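Local coordinates for protein sulfotransferase (Alicyclobacillus acidocaldarius subsp. acidocaldarius, PDB 3RNL) that probably transfers sulfuryl groups as a sulfotransferase with a P-loop-like alpha-beta-alpha fold, and binds magnesium ions, at residues P37-F50 and M62-L76. Residues are numbered along the deposited sequence; the frame is centred on the assembly and turned at random.
Sequences PPKKEAHFFSIPDF and MNLYTIRDEDAYMRL
Phe44 and Tyr73 form an offset stack, ring centroids 4.6 Å apart and planes at 13°. Phe45 from the same turn as Phe44 meets the phenol end of Tyr73 with its plane at 81°, completing a three-ring aromatic cluster. Both Phe44 and Tyr73 place CG opposite the backbone N (chi1 -178° in Tyr73), which carries each ring across the interface to the other; Tyr73 CB also makes a CH-pi contact over the Phe44 face. Phe45 CE2 approaches Tyr73 OH at 3.5 Å, and that hydroxyl is hydrogen-bonded to Glu88. A serine in place of Tyr73 would probably leave one Phe44 face without its stacking partner and Glu88 without the phenol hydroxyl.

Two hydrogen bonds also join the segments. Ile67 N reaches Ala42 O at 2.9 Å, in the carbonyl plane and on a lone pair, and Lys39 NZ donates to Tyr65 O at 2.6 Å. Ile67 O, buried here without a hydrogen-bond partner, receives a CA-H...O contact from Phe44 CA at 3.4 Å. Farther along, selenomethionine Met62 sets CE over the centre of the His43 imidazole, 4.0 Å from its centroid, and touches Phe50 CZ.

The loop 37-50, which follows edge strand 34-35, is thereby packed against helices 60-64 and 70-75 and the connection between them, while Phe45 also rests on helix 99-106 and Glu41 shares backbone hydrogen bonding with Ala89 of strand 85-89.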
ATOM      1  N   PRO A  37      -6.216   1.558  14.232  1.00 12.82           N
ATOM      2  CA  PRO A  37      -5.507   2.467  15.144  1.00 16.86           C
ATOM      3  C   PRO A  37      -4.960   3.708  14.445  1.00 14.27           C
ATOM      4  O   PRO A  37      -4.758   3.693  13.240  1.00 14.20           O
ATOM      5  CB  PRO A  37      -4.348   1.611  15.680  1.00 19.99           C
ATOM      6  CG  PRO A  37      -4.169   0.525  14.694  1.00 21.25           C
ATOM      7  CD  PRO A  37      -5.530   0.261  14.090  1.00 16.12           C
ATOM      8  N   PRO A  38      -4.742   4.794  15.209  1.00 15.40           N
ATOM      9  CA  PRO A  38      -4.203   6.026  14.615  1.00 16.06           C
ATOM     10  C   PRO A  38      -2.774   5.859  14.074  1.00 27.82           C
ATOM     11  O   PRO A  38      -2.289   6.715  13.338  1.00 33.66           O
ATOM     12  CB  PRO A  38      -4.298   7.062  15.755  1.00 20.93           C
ATOM     13  CG  PRO A  38      -4.435   6.253  17.021  1.00 24.15           C
ATOM     14  CD  PRO A  38      -5.113   4.956  16.626  1.00 22.86           C
ATOM     15  N   LYS A  39      -2.107   4.772  14.443  1.00 19.33           N
ATOM     16  CA  LYS A  39      -0.750   4.503  13.968  1.00 17.39           C
ATOM     17  C   LYS A  39      -0.747   3.907  12.565  1.00 15.82           C
ATOM     18  O   LYS A  39      -1.330   2.853  12.340  1.00 17.55           O
ATOM     19  CB  LYS A  39      -0.051   3.533  14.926  1.00 15.77           C
ATOM     20  CG  LYS A  39       1.329   3.077  14.475  1.00 14.61           C
ATOM     21  CD  LYS A  39       2.297   4.233  14.471  1.00 17.45           C
ATOM     22  CE  LYS A  39       3.668   3.755  14.028  1.00 19.76           C
ATOM     23  NZ  LYS A  39       4.651   4.869  14.148  1.00 28.56           N
ATOM     24  N   LYS A  40      -0.062   4.577  11.638  1.00 12.89           N
ATOM     25  CA  LYS A  40       0.146   4.053  10.293  1.00 15.87           C
ATOM     26  C   LYS A  40       1.634   3.760  10.112  1.00 15.05           C
ATOM     27  O   LYS A  40       2.479   4.346  10.808  1.00 14.94           O
ATOM     28  CB  LYS A  40      -0.267   5.084   9.242  1.00 20.39           C
ATOM     29  CG  LYS A  40      -1.508   5.895   9.597  1.00 30.32           C
ATOM     30  CD  LYS A  40      -2.721   4.994   9.813  1.00 33.68           C
ATOM     31  CE  LYS A  40      -3.970   5.820  10.123  1.00 36.16           C
ATOM     32  NZ  LYS A  40      -5.059   4.989  10.694  1.00 25.18           N
ATOM     33  N   GLU A  41       1.938   2.862   9.179  1.00 12.72           N
ATOM     34  CA  GLU A  41       3.314   2.549   8.797  1.00 11.99           C
ATOM     35  C   GLU A  41       4.118   1.869   9.905  1.00 11.95           C
ATOM     36  O   GLU A  41       5.351   1.953   9.914  1.00 12.22           O
ATOM     37  CB  GLU A  41       4.065   3.821   8.361  1.00 16.43           C
ATOM     38  CG  GLU A  41       3.373   4.625   7.275  1.00 23.43           C
ATOM     39  CD  GLU A  41       3.358   3.885   5.964  1.00 39.15           C
ATOM     40  OE1 GLU A  41       2.461   3.048   5.775  1.00 21.49           O
ATOM     41  OE2 GLU A  41       4.259   4.118   5.127  1.00 55.50           O
ATOM     42  N   ALA A  42       3.445   1.166  10.811  1.00 11.83           N
ATOM     43  CA  ALA A  42       4.177   0.367  11.790  1.00 12.42           C
ATOM     44  C   ALA A  42       5.139  -0.617  11.118  1.00 11.80           C
ATOM     45  O   ALA A  42       6.256  -0.834  11.602  1.00 12.73           O
ATOM     46  CB  ALA A  42       3.195  -0.384  12.726  1.00 12.90           C
ATOM     47  N   HIS A  43       4.687  -1.219  10.014  1.00 11.28           N
ATOM     48  CA  HIS A  43       5.475  -2.186   9.235  1.00 11.09           C
ATOM     49  C   HIS A  43       5.989  -3.381  10.036  1.00 11.64           C
ATOM     50  O   HIS A  43       6.993  -3.998   9.672  1.00 11.39           O
ATOM     51  CB  HIS A  43       6.631  -1.502   8.476  1.00 11.35           C
ATOM     52  CG  HIS A  43       6.163  -0.730   7.283  1.00 11.19           C
ATOM     53  ND1 HIS A  43       5.860   0.615   7.343  1.00 11.50           N
ATOM     54  CD2 HIS A  43       5.863  -1.127   6.022  1.00 11.69           C
ATOM     55  CE1 HIS A  43       5.426   1.021   6.159  1.00 11.46           C
ATOM     56  NE2 HIS A  43       5.430  -0.014   5.337  1.00 13.34           N
ATOM     57  N   PHE A  44       5.273  -3.735  11.098  1.00 10.75           N
ATOM     58  CA  PHE A  44       5.705  -4.840  11.956  1.00 11.16           C
ATOM     59  C   PHE A  44       6.000  -6.134  11.178  1.00 10.21           C
ATOM     60  O   PHE A  44       7.022  -6.807  11.411  1.00 12.63           O
ATOM     61  CB  PHE A  44       4.656  -5.086  13.050  1.00 12.38           C
ATOM     62  CG  PHE A  44       4.953  -6.271  13.923  1.00 14.53           C
ATOM     63  CD1 PHE A  44       5.961  -6.209  14.879  1.00 14.01           C
ATOM     64  CD2 PHE A  44       4.228  -7.441  13.790  1.00 16.04           C
ATOM     65  CE1 PHE A  44       6.247  -7.300  15.685  1.00 19.89           C
ATOM     66  CE2 PHE A  44       4.498  -8.531  14.595  1.00 19.39           C
ATOM     67  CZ  PHE A  44       5.510  -8.458  15.550  1.00 19.81           C
ATOM     68  N   PHE A  45       5.111  -6.497  10.260  1.00  9.57           N
ATOM     69  CA  PHE A  45       5.269  -7.765   9.533  1.00  9.49           C
ATOM     70  C   PHE A  45       6.327  -7.720   8.431  1.00 11.13           C
ATOM     71  O   PHE A  45       6.629  -8.745   7.818  1.00 11.41           O
ATOM     72  CB  PHE A  45       3.911  -8.245   8.998  1.00 10.07           C
ATOM     73  CG  PHE A  45       2.978  -8.678  10.094  1.00 10.37           C
ATOM     74  CD1 PHE A  45       3.209  -9.868  10.768  1.00 10.78           C
ATOM     75  CD2 PHE A  45       1.914  -7.879  10.485  1.00 11.71           C
ATOM     76  CE1 PHE A  45       2.364 -10.283  11.800  1.00 16.39           C
ATOM     77  CE2 PHE A  45       1.081  -8.274  11.524  1.00 14.55           C
ATOM     78  CZ  PHE A  45       1.311  -9.479  12.181  1.00 17.39           C
ATOM     79  N   SER A  46       6.831  -6.521   8.128  1.00 10.14           N
ATOM     80  CA  SER A  46       7.924  -6.358   7.163  1.00 10.79           C
ATOM     81  C   SER A  46       9.341  -6.251   7.725  1.00 11.13           C
ATOM     82  O   SER A  46      10.311  -6.337   6.978  1.00 12.36           O
ATOM     83  CB  SER A  46       7.635  -5.130   6.284  1.00 10.26           C
ATOM     84  OG  SER A  46       6.494  -5.401   5.483  1.00 11.08           O
ATOM     85  N   ILE A  47       9.469  -6.080   9.035  1.00 10.53           N
ATOM     86  CA  ILE A  47      10.777  -5.714   9.612  1.00 12.02           C
ATOM     87  C   ILE A  47      11.917  -6.656   9.195  1.00 10.58           C
ATOM     88  O   ILE A  47      13.014  -6.203   8.863  1.00 12.92           O
ATOM     89  CB  ILE A  47      10.729  -5.614  11.155  1.00 16.82           C
ATOM     90  CG1 ILE A  47       9.648  -4.630  11.614  1.00 15.22           C
ATOM     91  CG2 ILE A  47      12.104  -5.232  11.726  1.00 17.08           C
ATOM     92  CD1 ILE A  47       9.788  -3.232  11.077  1.00 14.38           C
ATOM     93  N   PRO A  48      11.682  -7.975   9.215  1.00 13.25           N
ATOM     94  CA  PRO A  48      12.810  -8.842   8.850  1.00 14.46           C
ATOM     95  C   PRO A  48      13.327  -8.679   7.418  1.00 18.93           C
ATOM     96  O   PRO A  48      14.438  -9.140   7.130  1.00 17.49           O
ATOM     97  CB  PRO A  48      12.257 -10.258   9.078  1.00 14.27           C
ATOM     98  CG  PRO A  48      11.158 -10.052  10.110  1.00 15.85           C
ATOM     99  CD  PRO A  48      10.526  -8.753   9.701  1.00 14.60           C
ATOM    100  N   ASP A  49      12.549  -8.054   6.537  1.00 11.46           N
ATOM    101  CA  ASP A  49      12.993  -7.810   5.162  1.00 11.30           C
ATOM    102  C   ASP A  49      13.736  -6.476   5.021  1.00 14.71           C
ATOM    103  O   ASP A  49      14.272  -6.178   3.951  1.00 15.64           O
ATOM    104  CB  ASP A  49      11.782  -7.782   4.216  1.00  9.99           C
ATOM    105  CG  ASP A  49      11.137  -9.147   4.038  1.00 15.55           C
ATOM    106  OD1 ASP A  49      11.866 -10.169   4.059  1.00 18.60           O
ATOM    107  OD2 ASP A  49       9.900  -9.196   3.890  1.00 15.30           O
ATOM    108  N   PHE A  50      13.732  -5.661   6.076  1.00 14.67           N
ATOM    109  CA  PHE A  50      14.349  -4.339   6.023  1.00 15.44           C
ATOM    110  C   PHE A  50      15.862  -4.488   5.947  1.00 17.61           C
ATOM    111  O   PHE A  50      16.414  -5.445   6.473  1.00 17.17           O
ATOM    112  CB  PHE A  50      14.079  -3.537   7.303  1.00 15.17           C
ATOM    113  CG  PHE A  50      12.731  -2.863   7.367  1.00 12.95           C
ATOM    114  CD1 PHE A  50      11.724  -3.149   6.460  1.00 13.53           C
ATOM    115  CD2 PHE A  50      12.496  -1.915   8.356  1.00 15.08           C
ATOM    116  CE1 PHE A  50      10.482  -2.497   6.558  1.00 16.36           C
ATOM    117  CE2 PHE A  50      11.276  -1.269   8.466  1.00 16.04           C
ATOM    118  CZ  PHE A  50      10.269  -1.551   7.564  1.00 12.78           C
HETATM  119  N   MSE A  62      11.192   5.713   8.738  1.00 20.12           N
HETATM  120  CA  MSE A  62      11.111   4.278   8.536  1.00 15.60           C
HETATM  121  C   MSE A  62      12.088   3.542   9.451  1.00 18.33           C
HETATM  122  O   MSE A  62      11.902   2.370   9.742  1.00 20.15           O
HETATM  123  CB  MSE A  62      11.320   3.901   7.058  1.00 18.07           C
HETATM  124  CG  MSE A  62      10.121   4.226   6.178  1.00 22.45           C
HETATM  125 SE   MSE A  62       8.629   2.972   6.472  0.57 21.38          SE
HETATM  126  CE  MSE A  62       9.371   1.463   5.542  1.00 20.42           C
ATOM    127  N   ASN A  63      13.144   4.219   9.894  1.00 14.46           N
ATOM    128  CA  ASN A  63      13.998   3.623  10.911  1.00 16.68           C
ATOM    129  C   ASN A  63      13.387   3.695  12.305  1.00 18.34           C
ATOM    130  O   ASN A  63      13.416   2.734  13.065  1.00 20.35           O
ATOM    131  CB  ASN A  63      15.352   4.335  10.959  1.00 19.00           C
ATOM    132  CG  ASN A  63      16.198   4.090   9.714  1.00 17.13           C
ATOM    133  OD1 ASN A  63      16.183   3.000   9.145  1.00 17.94           O
ATOM    134  ND2 ASN A  63      16.932   5.110   9.290  1.00 19.02           N
ATOM    135  N   LEU A  64      12.972   4.909  12.655  1.00 13.86           N
ATOM    136  CA  LEU A  64      12.529   5.296  13.997  1.00 17.53           C
ATOM    137  C   LEU A  64      11.080   5.093  14.415  1.00 16.22           C
ATOM    138  O   LEU A  64      10.811   4.945  15.614  1.00 16.30           O
ATOM    139  CB  LEU A  64      12.970   6.729  14.297  1.00 16.49           C
ATOM    140  CG  LEU A  64      14.473   6.948  14.119  1.00 22.49           C
ATOM    141  CD1 LEU A  64      14.847   8.400  14.403  1.00 21.32           C
ATOM    142  CD2 LEU A  64      15.251   6.003  15.029  1.00 24.04           C
ATOM    143  N   TYR A  65      10.147   5.223  13.467  1.00 15.71           N
ATOM    144  CA  TYR A  65       8.719   5.184  13.829  1.00 16.77           C
ATOM    145  C   TYR A  65       8.084   3.827  13.594  1.00 20.21           C
ATOM    146  O   TYR A  65       6.934   3.614  13.960  1.00 16.40           O
ATOM    147  CB  TYR A  65       7.891   6.235  13.063  1.00 14.34           C
ATOM    148  CG  TYR A  65       8.480   7.629  13.034  1.00 19.39           C
ATOM    149  CD1 TYR A  65       9.379   8.054  14.007  1.00 15.54           C
ATOM    150  CD2 TYR A  65       8.144   8.508  12.013  1.00 18.59           C
ATOM    151  CE1 TYR A  65       9.935   9.341  13.951  1.00 18.42           C
ATOM    152  CE2 TYR A  65       8.682   9.777  11.952  1.00 17.48           C
ATOM    153  CZ  TYR A  65       9.573  10.185  12.917  1.00 17.67           C
ATOM    154  OH  TYR A  65      10.101  11.450  12.809  1.00 22.10           O
ATOM    155  N   THR A  66       8.831   2.908  12.996  1.00 12.69           N
ATOM    156  CA  THR A  66       8.322   1.567  12.768  1.00 12.26           C
ATOM    157  C   THR A  66       8.331   0.808  14.095  1.00 15.33           C
ATOM    158  O   THR A  66       9.103   1.131  15.013  1.00 17.51           O
ATOM    159  CB  THR A  66       9.164   0.826  11.699  1.00 12.95           C
ATOM    160  OG1 THR A  66      10.554   1.087  11.924  1.00 16.49           O
ATOM    161  CG2 THR A  66       8.821   1.342  10.296  1.00 14.22           C
ATOM    162  N   ILE A  67       7.448  -0.179  14.203  1.00 12.32           N
ATOM    163  CA  ILE A  67       7.276  -0.932  15.436  1.00 12.42           C
ATOM    164  C   ILE A  67       7.811  -2.338  15.228  1.00 16.34           C
ATOM    165  O   ILE A  67       7.352  -3.060  14.347  1.00 15.50           O
ATOM    166  CB  ILE A  67       5.810  -0.957  15.872  1.00 16.27           C
ATOM    167  CG1 ILE A  67       5.386   0.480  16.224  1.00 22.84           C
ATOM    168  CG2 ILE A  67       5.636  -1.877  17.095  1.00 16.83           C
ATOM    169  CD1 ILE A  67       3.963   0.622  16.675  1.00 27.55           C
ATOM    170  N   ARG A  68       8.890  -2.648  15.934  1.00 16.95           N
ATOM    171  CA  ARG A  68       9.548  -3.941  15.810  1.00 17.24           C
ATOM    172  C   ARG A  68       9.293  -4.954  16.913  1.00 24.11           C
ATOM    173  O   ARG A  68       9.654  -6.122  16.776  1.00 29.01           O
ATOM    174  CB  ARG A  68      11.046  -3.689  15.668  1.00 19.85           C
ATOM    175  CG  ARG A  68      11.308  -2.669  14.561  1.00 24.76           C
ATOM    176  CD  ARG A  68      12.743  -2.161  14.535  1.00 30.04           C
ATOM    177  NE  ARG A  68      12.863  -1.134  13.508  1.00 29.13           N
ATOM    178  CZ  ARG A  68      13.670  -1.198  12.455  1.00 28.72           C
ATOM    179  NH1 ARG A  68      14.477  -2.240  12.285  1.00 22.33           N
ATOM    180  NH2 ARG A  68      13.677  -0.199  11.576  1.00 28.63           N
ATOM    181  N   ASP A  69       8.620  -4.518  17.969  1.00 20.01           N
ATOM    182  CA  ASP A  69       8.417  -5.343  19.153  1.00 24.44           C
ATOM    183  C   ASP A  69       6.986  -5.840  19.159  1.00 22.91           C
ATOM    184  O   ASP A  69       6.053  -5.062  18.988  1.00 19.27           O
ATOM    185  CB  ASP A  69       8.693  -4.521  20.413  1.00 26.35           C
ATOM    186  CG  ASP A  69       8.315  -5.256  21.693  1.00 44.68           C
ATOM    187  OD1 ASP A  69       9.014  -6.225  22.058  1.00 57.47           O
ATOM    188  OD2 ASP A  69       7.328  -4.853  22.347  1.00 44.63           O
ATOM    189  N   GLU A  70       6.812  -7.138  19.361  1.00 20.06           N
ATOM    190  CA  GLU A  70       5.488  -7.728  19.300  1.00 22.47           C
ATOM    191  C   GLU A  70       4.538  -7.149  20.347  1.00 21.00           C
ATOM    192  O   GLU A  70       3.362  -6.947  20.066  1.00 20.61           O
ATOM    193  CB  GLU A  70       5.581  -9.248  19.436  1.00 31.94           C
ATOM    194  CG  GLU A  70       4.254  -9.965  19.377  1.00 47.80           C
ATOM    195  CD  GLU A  70       4.424 -11.465  19.496  1.00 65.93           C
ATOM    196  OE1 GLU A  70       5.571 -11.916  19.715  1.00 73.84           O
ATOM    197  OE2 GLU A  70       3.418 -12.192  19.369  1.00 69.74           O
ATOM    198  N   ASP A  71       5.035  -6.912  21.558  1.00 20.26           N
ATOM    199  CA  ASP A  71       4.188  -6.371  22.617  1.00 20.81           C
ATOM    200  C   ASP A  71       3.706  -4.962  22.262  1.00 20.08           C
ATOM    201  O   ASP A  71       2.534  -4.632  22.457  1.00 18.67           O
ATOM    202  CB  ASP A  71       4.927  -6.340  23.960  1.00 27.20           C
ATOM    203  CG  ASP A  71       5.205  -7.734  24.512  1.00 45.07           C
ATOM    204  OD1 ASP A  71       4.507  -8.691  24.112  1.00 44.95           O
ATOM    205  OD2 ASP A  71       6.119  -7.872  25.356  1.00 53.28           O
ATOM    206  N   ALA A  72       4.615  -4.142  21.737  1.00 18.85           N
ATOM    207  CA  ALA A  72       4.266  -2.781  21.333  1.00 18.62           C
ATOM    208  C   ALA A  72       3.272  -2.839  20.180  1.00 17.34           C
ATOM    209  O   ALA A  72       2.329  -2.043  20.099  1.00 16.30           O
ATOM    210  CB  ALA A  72       5.503  -2.011  20.924  1.00 18.06           C
ATOM    211  N   TYR A  73       3.468  -3.796  19.283  1.00 14.02           N
ATOM    212  CA  TYR A  73       2.528  -3.920  18.172  1.00 14.05           C
ATOM    213  C   TYR A  73       1.128  -4.253  18.685  1.00 16.17           C
ATOM    214  O   TYR A  73       0.134  -3.649  18.264  1.00 15.20           O
ATOM    215  CB  TYR A  73       3.004  -4.971  17.154  1.00 14.12           C
ATOM    216  CG  TYR A  73       2.079  -5.078  15.970  1.00 14.69           C
ATOM    217  CD1 TYR A  73       2.042  -4.083  15.003  1.00 13.94           C
ATOM    218  CD2 TYR A  73       1.226  -6.165  15.832  1.00 16.47           C
ATOM    219  CE1 TYR A  73       1.169  -4.173  13.917  1.00 15.00           C
ATOM    220  CE2 TYR A  73       0.364  -6.262  14.755  1.00 15.55           C
ATOM    221  CZ  TYR A  73       0.342  -5.267  13.806  1.00 15.12           C
ATOM    222  OH  TYR A  73      -0.527  -5.365  12.739  1.00 13.15           O
HETATM  223  N   MSE A  74       1.040  -5.213  19.602  1.00 14.58           N
HETATM  224  CA  MSE A  74      -0.270  -5.606  20.116  1.00 17.50           C
HETATM  225  C   MSE A  74      -0.960  -4.446  20.838  1.00 18.74           C
HETATM  226  O   MSE A  74      -2.188  -4.341  20.808  1.00 16.29           O
HETATM  227  CB  MSE A  74      -0.160  -6.842  21.014  1.00 19.46           C
HETATM  228  CG  MSE A  74       0.319  -8.086  20.252  1.00 23.01           C
HETATM  229 SE   MSE A  74      -0.827  -8.479  18.703  0.55 32.78          SE
HETATM  230  CE  MSE A  74      -2.491  -8.447  19.662  1.00 25.25           C
ATOM    231  N   ARG A  75      -0.178  -3.567  21.466  1.00 14.81           N
ATOM    232  CA  ARG A  75      -0.755  -2.418  22.172  1.00 14.27           C
ATOM    233  C   ARG A  75      -1.420  -1.401  21.236  1.00 19.30           C
ATOM    234  O   ARG A  75      -2.194  -0.560  21.691  1.00 19.25           O
ATOM    235  CB  ARG A  75       0.266  -1.730  23.095  1.00 17.46           C
ATOM    236  CG  ARG A  75       0.602  -2.545  24.351  1.00 19.02           C
ATOM    237  CD  ARG A  75       1.410  -1.732  25.380  1.00 21.78           C
ATOM    238  NE  ARG A  75       2.621  -1.146  24.806  1.00 23.54           N
ATOM    239  CZ  ARG A  75       3.829  -1.707  24.837  1.00 28.52           C
ATOM    240  NH1 ARG A  75       4.008  -2.890  25.417  1.00 26.90           N
ATOM    241  NH2 ARG A  75       4.866  -1.079  24.285  1.00 27.26           N
ATOM    242  N   LEU A  76      -1.139  -1.480  19.939  1.00 17.76           N
ATOM    243  CA  LEU A  76      -1.812  -0.596  18.979  1.00 15.43           C
ATOM    244  C   LEU A  76      -3.317  -0.804  19.012  1.00 16.86           C
ATOM    245  O   LEU A  76      -4.088   0.064  18.596  1.00 18.74           O
ATOM    246  CB  LEU A  76      -1.333  -0.878  17.559  1.00 15.38           C
ATOM    247  CG  LEU A  76       0.109  -0.485  17.280  1.00 12.78           C
ATOM    248  CD1 LEU A  76       0.416  -0.707  15.791  1.00 16.49           C
ATOM    249  CD2 LEU A  76       0.360   0.978  17.688  1.00 15.57           C
TER